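PDB 6AU1: putative hemin storage protein from Bordetella bronchiseptica, which cleaves deacetylated poly-beta-1,6-N-acetylglucosamine through the glycoside hydrolase domain present here, and can thereby disrupt bacterial biofilms. Local coordinates for residues Y62-N65 against P69-A72; D73-V78 against V90-P95. All coordinates share one frame; numbering follows the deposited sequence.

Interaction 1 (Y62-N65 against P69-A72). With SO4 (sulfate ion), chain C.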
ATOM      1  N   TYR A  62       1.657  11.357 -10.437  1.00 11.37           N
ATOM      2  CA  TYR A  62       1.276  11.189 -11.845  1.00 11.93           C
ATOM      3  C   TYR A  62      -0.110  11.757 -12.149  1.00 13.64           C
ATOM      4  O   TYR A  62      -0.819  11.278 -13.034  1.00 14.68           O
ATOM      5  CB  TYR A  62       1.338   9.705 -12.222  1.00 11.51           C
ATOM      6  CG  TYR A  62       2.752   9.134 -12.333  1.00 12.94           C
ATOM      7  CD1 TYR A  62       3.614   9.561 -13.341  1.00 13.43           C
ATOM      8  CD2 TYR A  62       3.211   8.156 -11.447  1.00 11.28           C
ATOM      9  CE1 TYR A  62       4.900   9.045 -13.455  1.00 16.47           C
ATOM     10  CE2 TYR A  62       4.493   7.619 -11.563  1.00 12.27           C
ATOM     11  CZ  TYR A  62       5.326   8.069 -12.568  1.00 13.59           C
ATOM     12  OH  TYR A  62       6.595   7.547 -12.695  1.00 14.11           O
ATOM     13  N   PHE A  63      -0.495  12.793 -11.413  1.00 13.88           N
ATOM     14  CA  PHE A  63      -1.785  13.456 -11.636  1.00 13.37           C
ATOM     15  C   PHE A  63      -1.655  14.915 -11.194  1.00 15.45           C
ATOM     16  O   PHE A  63      -0.860  15.225 -10.303  1.00 15.13           O
ATOM     17  CB  PHE A  63      -2.917  12.743 -10.868  1.00 18.06           C
ATOM     18  CG  PHE A  63      -2.691  12.678  -9.375  1.00 14.80           C
ATOM     19  CD1 PHE A  63      -1.943  11.648  -8.824  1.00 13.60           C
ATOM     20  CD2 PHE A  63      -3.214  13.653  -8.534  1.00 15.03           C
ATOM     21  CE1 PHE A  63      -1.700  11.584  -7.448  1.00 13.63           C
ATOM     22  CE2 PHE A  63      -2.982  13.597  -7.147  1.00 13.59           C
ATOM     23  CZ  PHE A  63      -2.232  12.551  -6.611  1.00 15.60           C
ATOM     24  N   PRO A  64      -2.428  15.817 -11.811  1.00 14.21           N
ATOM     25  CA  PRO A  64      -2.326  17.243 -11.481  1.00 13.97           C
ATOM     26  C   PRO A  64      -2.901  17.510 -10.092  1.00 17.43           C
ATOM     27  O   PRO A  64      -3.942  16.974  -9.730  1.00 16.25           O
ATOM     28  CB  PRO A  64      -3.144  17.927 -12.585  1.00 19.72           C
ATOM     29  CG  PRO A  64      -4.092  16.872 -13.070  1.00 20.47           C
ATOM     30  CD  PRO A  64      -3.391  15.550 -12.897  1.00 14.45           C
ATOM     31  N   ASN A  65      -2.209  18.332  -9.313  1.00 16.27           N
ATOM     32  CA  ASN A  65      -2.636  18.596  -7.948  1.00 14.53           C
ATOM     33  C   ASN A  65      -1.992  19.881  -7.442  1.00 20.39           C
ATOM     34  O   ASN A  65      -1.088  20.423  -8.085  1.00 19.91           O
ATOM     35  CB  ASN A  65      -2.266  17.427  -7.043  1.00 13.39           C
ATOM     36  CG  ASN A  65      -0.787  17.360  -6.792  1.00 18.51           C
ATOM     37  OD1 ASN A  65      -0.311  17.841  -5.770  1.00 16.66           O
ATOM     38  ND2 ASN A  65      -0.042  16.819  -7.750  1.00 17.01           N
ATOM     39  N   PRO A  69       4.771  18.537  -7.671  1.00 14.94           N
ATOM     40  CA  PRO A  69       4.954  18.533  -9.127  1.00 19.12           C
ATOM     41  C   PRO A  69       4.497  17.219  -9.735  1.00 17.13           C
ATOM     42  O   PRO A  69       4.497  16.169  -9.092  1.00 15.24           O
ATOM     43  CB  PRO A  69       6.466  18.712  -9.303  1.00 21.71           C
ATOM     44  CG  PRO A  69       6.943  19.304  -8.031  1.00 25.90           C
ATOM     45  CD  PRO A  69       6.030  18.805  -6.952  1.00 16.98           C
ATOM     46  N   MET A  70       4.093  17.293 -10.991  1.00 16.25           N
ATOM     47  CA  MET A  70       3.659  16.122 -11.718  1.00 13.43           C
ATOM     48  C   MET A  70       4.815  15.635 -12.604  1.00 13.94           C
ATOM     49  O   MET A  70       5.375  16.419 -13.387  1.00 18.42           O
ATOM     50  CB  MET A  70       2.412  16.494 -12.538  1.00 24.82           C
ATOM     51  CG  MET A  70       1.714  15.378 -13.236  1.00 20.50           C
ATOM     52  SD  MET A  70       0.140  15.937 -13.951  1.00 18.95           S
ATOM     53  CE  MET A  70       0.620  17.412 -14.817  1.00 19.58           C
ATOM     54  N   ARG A  71       5.192  14.363 -12.464  1.00 14.12           N
ATOM     55  CA  ARG A  71       6.233  13.778 -13.306  1.00 14.84           C
ATOM     56  C   ARG A  71       5.716  13.569 -14.721  1.00 15.57           C
ATOM     57  O   ARG A  71       6.438  13.737 -15.701  1.00 17.08           O
ATOM     58  CB  ARG A  71       6.724  12.437 -12.740  1.00 15.10           C
ATOM     59  CG  ARG A  71       7.963  11.916 -13.472  1.00 17.70           C
ATOM     60  CD  ARG A  71       8.471  10.612 -12.880  1.00 16.26           C
ATOM     61  NE  ARG A  71       9.798  10.270 -13.385  1.00 15.92           N
ATOM     62  CZ  ARG A  71      10.257   9.028 -13.503  1.00 17.95           C
ATOM     63  NH1 ARG A  71       9.480   7.994 -13.176  1.00 16.58           N
ATOM     64  NH2 ARG A  71      11.487   8.819 -13.957  1.00 16.18           N
ATOM     65  N   ALA A  72       4.455  13.169 -14.800  1.00 16.00           N
ATOM     66  CA  ALA A  72       3.758  12.995 -16.073  1.00 16.81           C
ATOM     67  C   ALA A  72       2.281  12.944 -15.766  1.00 14.28           C
ATOM     68  O   ALA A  72       1.888  12.446 -14.710  1.00 13.13           O
ATOM     69  CB  ALA A  72       4.206  11.718 -16.787  1.00 16.38           C
TER
HETATM   70  S   SO4 C 701      12.466  12.274 -15.358  1.00 35.40           S
HETATM   71  O1  SO4 C 701      11.189  12.575 -14.713  1.00 30.24           O
HETATM   72  O2  SO4 C 701      13.028  11.049 -14.795  1.00 37.50           O
HETATM   73  O3  SO4 C 701      13.396  13.386 -15.117  1.00 36.72           O
HETATM   74  O4  SO4 C 701      12.277  12.095 -16.794  1.00 30.12           O
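In the long beta-alpha loop that joins strand 43-47 to helix 75-86 of the barrel, Y62 and R71 lie side by side and point the same way, bringing the phenol and the guanidinium group together. R71 NH1 donates to Y62 OH at 3.0 Å, with an N-H...O angle of 149° and the oxygen close to the guanidinium plane, while the ring and guanidinium planes stand 44° apart. Y62 OH also has a hydrogen bond with D15, which lies only at weak, long ion-pair range from R71 NH1. The arginine reaches the phenol because its CG is anti to the backbone N and the chain stays extended to NE; on the way its CB passes 3.9 Å from Y62 CE1. Two other N-H groups grip a sulfate, probably taken from the crystallisation liquor: R71 NE donates to O1 at 3.0 Å and R71 NH2 to O2 at 2.8 Å, the latter nearly straight at 175°. R71 thus uses all three guanidinium nitrogens, which in this crystal should limit its rotation; Y18 OH also bonds the sulfate. Nearer the backbone, A72 O approaches the edge of the Y62 ring in its plane and accepts a CA-H...O contact of 3.2 Å from Y62 CA. With its first two torsions both extended, M70 lays SD alongside P64, 3.7 Å from P64 CD, and only CE turns aside. Within 62-65, N65 ND2 donates to F63 O at 3.1 Å. The arrangement is that of an irregular loop folded back on itself after a strand of a TIM-barrel domain.

Interaction 2 (D73-V78 against V90-P95); sequences DLFNRV and VYAWLP
F75, in the first turn of helix 75-86, packs against V90 and A92 of strand 89-94, the strand that this helix precedes in the alternating beta-alpha order of the TIM barrel. The contact is apolar and buried, and it is carried by one side chain. The F75 ring leaves the helix with CG anti to the backbone N (chi1 -179°), which directs its far end at the strand. There CZ meets A92 CB, while CE1 lies 4.0 Å from A92 CA; the methyl comes to the ring obliquely. V90 CG1 makes a looser approach to the same CZ, at 4.4 Å. Because A92 carries only a methyl, the ring reaches the strand backbone, F75 CZ lying 3.7 Å from A92 CA. L46 of the adjacent strand 43-47 and L14 of helix 14-17 also touch F75, and V90 packs further along the helix on A79, L82 and K83.

Each element is held by its own backbone hydrogen bonds: V78 N donates to the oxygen of the N-cap residue, L74 O, at 3.1 Å, while Y91 pairs with V44 and L46 of the parallel strand 43-47, and V90 with D155.

Y91 O sits at the edge of the ring, near its plane, 4.5 Å from F75 CZ, whereas the shortest approach of all is F75 CZ to A92 CB at 3.5 Å.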
ATOM      1  N   ASP A  73       1.453  13.442 -16.679  1.00 13.73           N
ATOM      2  CA  ASP A  73       0.010  13.334 -16.488  1.00 15.32           C
ATOM      3  C   ASP A  73      -0.438  11.979 -17.015  1.00 15.34           C
ATOM      4  O   ASP A  73      -0.854  11.859 -18.173  1.00 19.42           O
ATOM      5  CB  ASP A  73      -0.725  14.472 -17.208  1.00 14.97           C
ATOM      6  CG  ASP A  73      -2.155  14.638 -16.737  1.00 17.43           C
ATOM      7  OD1 ASP A  73      -2.662  13.760 -16.005  1.00 17.52           O
ATOM      8  OD2 ASP A  73      -2.786  15.654 -17.109  1.00 20.77           O
ATOM      9  N   LEU A  74      -0.354  10.955 -16.167  1.00 12.88           N
ATOM     10  CA  LEU A  74      -0.364   9.592 -16.675  1.00 13.64           C
ATOM     11  C   LEU A  74      -1.398   8.705 -16.000  1.00 15.41           C
ATOM     12  O   LEU A  74      -1.909   7.775 -16.620  1.00 14.36           O
ATOM     13  CB  LEU A  74       1.037   8.981 -16.511  1.00 17.03           C
ATOM     14  CG  LEU A  74       1.349   7.617 -17.114  1.00 20.44           C
ATOM     15  CD1 LEU A  74       1.036   7.594 -18.601  1.00 17.21           C
ATOM     16  CD2 LEU A  74       2.832   7.299 -16.877  1.00 20.31           C
ATOM     17  N   PHE A  75      -1.693   8.954 -14.725  1.00 13.72           N
ATOM     18  CA  PHE A  75      -2.604   8.052 -14.019  1.00 15.00           C
ATOM     19  C   PHE A  75      -3.991   7.997 -14.674  1.00 14.14           C
ATOM     20  O   PHE A  75      -4.543   6.908 -14.881  1.00 13.32           O
ATOM     21  CB  PHE A  75      -2.761   8.439 -12.543  1.00 14.75           C
ATOM     22  CG  PHE A  75      -3.674   7.510 -11.794  1.00 15.22           C
ATOM     23  CD1 PHE A  75      -3.185   6.326 -11.269  1.00 11.56           C
ATOM     24  CD2 PHE A  75      -5.032   7.787 -11.675  1.00 15.83           C
ATOM     25  CE1 PHE A  75      -4.028   5.439 -10.584  1.00 13.59           C
ATOM     26  CE2 PHE A  75      -5.888   6.909 -11.015  1.00 17.78           C
ATOM     27  CZ  PHE A  75      -5.388   5.728 -10.470  1.00 14.99           C
ATOM     28  N   ASN A  76      -4.563   9.155 -14.995  1.00 13.75           N
ATOM     29  CA  ASN A  76      -5.911   9.166 -15.558  1.00 16.27           C
ATOM     30  C   ASN A  76      -5.988   8.344 -16.847  1.00 17.99           C
ATOM     31  O   ASN A  76      -6.931   7.572 -17.046  1.00 14.60           O
ATOM     32  CB  ASN A  76      -6.398  10.605 -15.820  1.00 18.08           C
ATOM     33  CG  ASN A  76      -5.644  11.295 -16.957  1.00 22.11           C
ATOM     34  OD1 ASN A  76      -4.411  11.325 -16.972  1.00 18.66           O
ATOM     35  ND2 ASN A  76      -6.393  11.846 -17.929  1.00 20.59           N
ATOM     36  N   ARG A  77      -5.002   8.488 -17.724  1.00 15.46           N
ATOM     37  CA  ARG A  77      -5.135   7.831 -19.024  1.00 18.61           C
ATOM     38  C   ARG A  77      -4.848   6.323 -18.936  1.00 15.64           C
ATOM     39  O   ARG A  77      -5.472   5.539 -19.640  1.00 16.67           O
ATOM     40  CB  ARG A  77      -4.250   8.512 -20.071  1.00 24.12           C
ATOM     41  CG  ARG A  77      -2.768   8.259 -19.935  1.00 19.19           C
ATOM     42  CD  ARG A  77      -1.971   9.470 -20.461  1.00 21.65           C
ATOM     43  NE  ARG A  77      -2.493  10.028 -21.718  1.00 20.29           N
ATOM     44  CZ  ARG A  77      -2.071   9.691 -22.936  1.00 24.03           C
ATOM     45  NH1 ARG A  77      -1.123   8.774 -23.084  1.00 27.73           N
ATOM     46  NH2 ARG A  77      -2.597  10.273 -24.011  1.00 17.78           N
ATOM     47  N   VAL A  78      -3.966   5.911 -18.032  1.00 16.12           N
ATOM     48  CA  VAL A  78      -3.713   4.481 -17.855  1.00 15.41           C
ATOM     49  C   VAL A  78      -4.915   3.833 -17.183  1.00 18.17           C
ATOM     50  O   VAL A  78      -5.329   2.735 -17.562  1.00 16.82           O
ATOM     51  CB  VAL A  78      -2.435   4.229 -17.053  1.00 17.49           C
ATOM     52  CG1 VAL A  78      -2.229   2.737 -16.801  1.00 17.92           C
ATOM     53  CG2 VAL A  78      -1.235   4.829 -17.812  1.00 20.08           C
ATOM     54  N   VAL A  90      -9.983  -0.579 -11.450  1.00 16.27           N
ATOM     55  CA  VAL A  90      -8.705   0.082 -11.176  1.00 14.67           C
ATOM     56  C   VAL A  90      -8.728   0.738  -9.810  1.00 17.24           C
ATOM     57  O   VAL A  90      -9.634   1.518  -9.515  1.00 18.60           O
ATOM     58  CB  VAL A  90      -8.356   1.144 -12.246  1.00 14.33           C
ATOM     59  CG1 VAL A  90      -7.089   1.932 -11.823  1.00 16.74           C
ATOM     60  CG2 VAL A  90      -8.159   0.480 -13.596  1.00 16.69           C
ATOM     61  N   TYR A  91      -7.738   0.416  -8.974  1.00 13.82           N
ATOM     62  CA  TYR A  91      -7.591   1.087  -7.685  1.00 13.85           C
ATOM     63  C   TYR A  91      -6.454   2.085  -7.783  1.00 17.28           C
ATOM     64  O   TYR A  91      -5.410   1.767  -8.353  1.00 20.11           O
ATOM     65  CB  TYR A  91      -7.255   0.107  -6.551  1.00 15.11           C
ATOM     66  CG  TYR A  91      -8.338  -0.841  -6.088  1.00 18.40           C
ATOM     67  CD1 TYR A  91      -9.138  -1.525  -6.987  1.00 22.27           C
ATOM     68  CD2 TYR A  91      -8.510  -1.100  -4.730  1.00 19.08           C
ATOM     69  CE1 TYR A  91     -10.110  -2.426  -6.546  1.00 25.38           C
ATOM     70  CE2 TYR A  91      -9.469  -1.994  -4.282  1.00 21.20           C
ATOM     71  CZ  TYR A  91     -10.266  -2.653  -5.195  1.00 25.21           C
ATOM     72  OH  TYR A  91     -11.224  -3.544  -4.761  1.00 23.36           O
ATOM     73  N   ALA A  92      -6.638   3.274  -7.219  1.00 13.81           N
ATOM     74  CA  ALA A  92      -5.539   4.222  -7.118  1.00 11.84           C
ATOM     75  C   ALA A  92      -4.681   3.854  -5.920  1.00 16.26           C
ATOM     76  O   ALA A  92      -5.173   3.803  -4.800  1.00 15.66           O
ATOM     77  CB  ALA A  92      -6.061   5.653  -6.989  1.00 13.55           C
ATOM     78  N   TRP A  93      -3.405   3.581  -6.175  1.00 14.08           N
ATOM     79  CA  TRP A  93      -2.447   3.227  -5.132  1.00 13.73           C
ATOM     80  C   TRP A  93      -1.653   4.493  -4.784  1.00 11.82           C
ATOM     81  O   TRP A  93      -0.942   5.041  -5.632  1.00 11.54           O
ATOM     82  CB  TRP A  93      -1.560   2.080  -5.640  1.00 12.07           C
ATOM     83  CG  TRP A  93      -0.316   1.780  -4.880  1.00 11.30           C
ATOM     84  CD1 TRP A  93      -0.098   1.929  -3.531  1.00 14.25           C
ATOM     85  CD2 TRP A  93       0.901   1.277  -5.433  1.00 15.65           C
ATOM     86  NE1 TRP A  93       1.186   1.538  -3.222  1.00 16.90           N
ATOM     87  CE2 TRP A  93       1.820   1.142  -4.372  1.00 17.35           C
ATOM     88  CE3 TRP A  93       1.305   0.924  -6.731  1.00 14.87           C
ATOM     89  CZ2 TRP A  93       3.126   0.676  -4.563  1.00 18.15           C
ATOM     90  CZ3 TRP A  93       2.612   0.468  -6.922  1.00 13.95           C
ATOM     91  CH2 TRP A  93       3.499   0.340  -5.836  1.00 18.81           C
ATOM     92  N   LEU A  94      -1.810   4.986  -3.555  1.00 12.52           N
ATOM     93  CA  LEU A  94      -1.215   6.266  -3.160  1.00 13.09           C
ATOM     94  C   LEU A  94      -0.653   6.146  -1.744  1.00 11.08           C
ATOM     95  O   LEU A  94      -1.184   5.387  -0.949  1.00 13.68           O
ATOM     96  CB  LEU A  94      -2.280   7.373  -3.231  1.00 19.04           C
ATOM     97  CG  LEU A  94      -1.922   8.847  -3.414  1.00 23.44           C
ATOM     98  CD1 LEU A  94      -1.076   9.066  -4.674  1.00 19.10           C
ATOM     99  CD2 LEU A  94      -3.196   9.698  -3.434  1.00 19.79           C
ATOM    100  N   PRO A  95       0.404   6.904  -1.431  1.00 11.46           N
ATOM    101  CA  PRO A  95       0.892   6.935  -0.046  1.00 12.53           C
ATOM    102  C   PRO A  95      -0.154   7.504   0.893  1.00 12.89           C
ATOM    103  O   PRO A  95      -1.017   8.274   0.486  1.00 14.31           O
ATOM    104  CB  PRO A  95       2.106   7.870  -0.114  1.00 11.44           C
ATOM    105  CG  PRO A  95       2.516   7.881  -1.566  1.00 13.28           C
ATOM    106  CD  PRO A  95       1.205   7.769  -2.312  1.00 10.17           C
TER

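Interactions 1 and 2 follow one another along the chain, with centres about 10 Å apart on the same side of the chain's centre. Their join is Y62, whose carbonyl oxygen probably accepts hydrogen bonds from F75 N at 3.0 Å and L74 N at 3.2 Å, tying the folded loop of interaction 1 to the start of the helix used in interaction 2. Packing adds two further bridges: F63 CE1 lies 3.8 Å from L94 CD1, and P64 CD lies 3.7 Å from D73 OD1. The sulfate is bound by R71 in interaction 1, whose centre is about 19 Å from the centre of the chain, against about 13 Å for interaction 2.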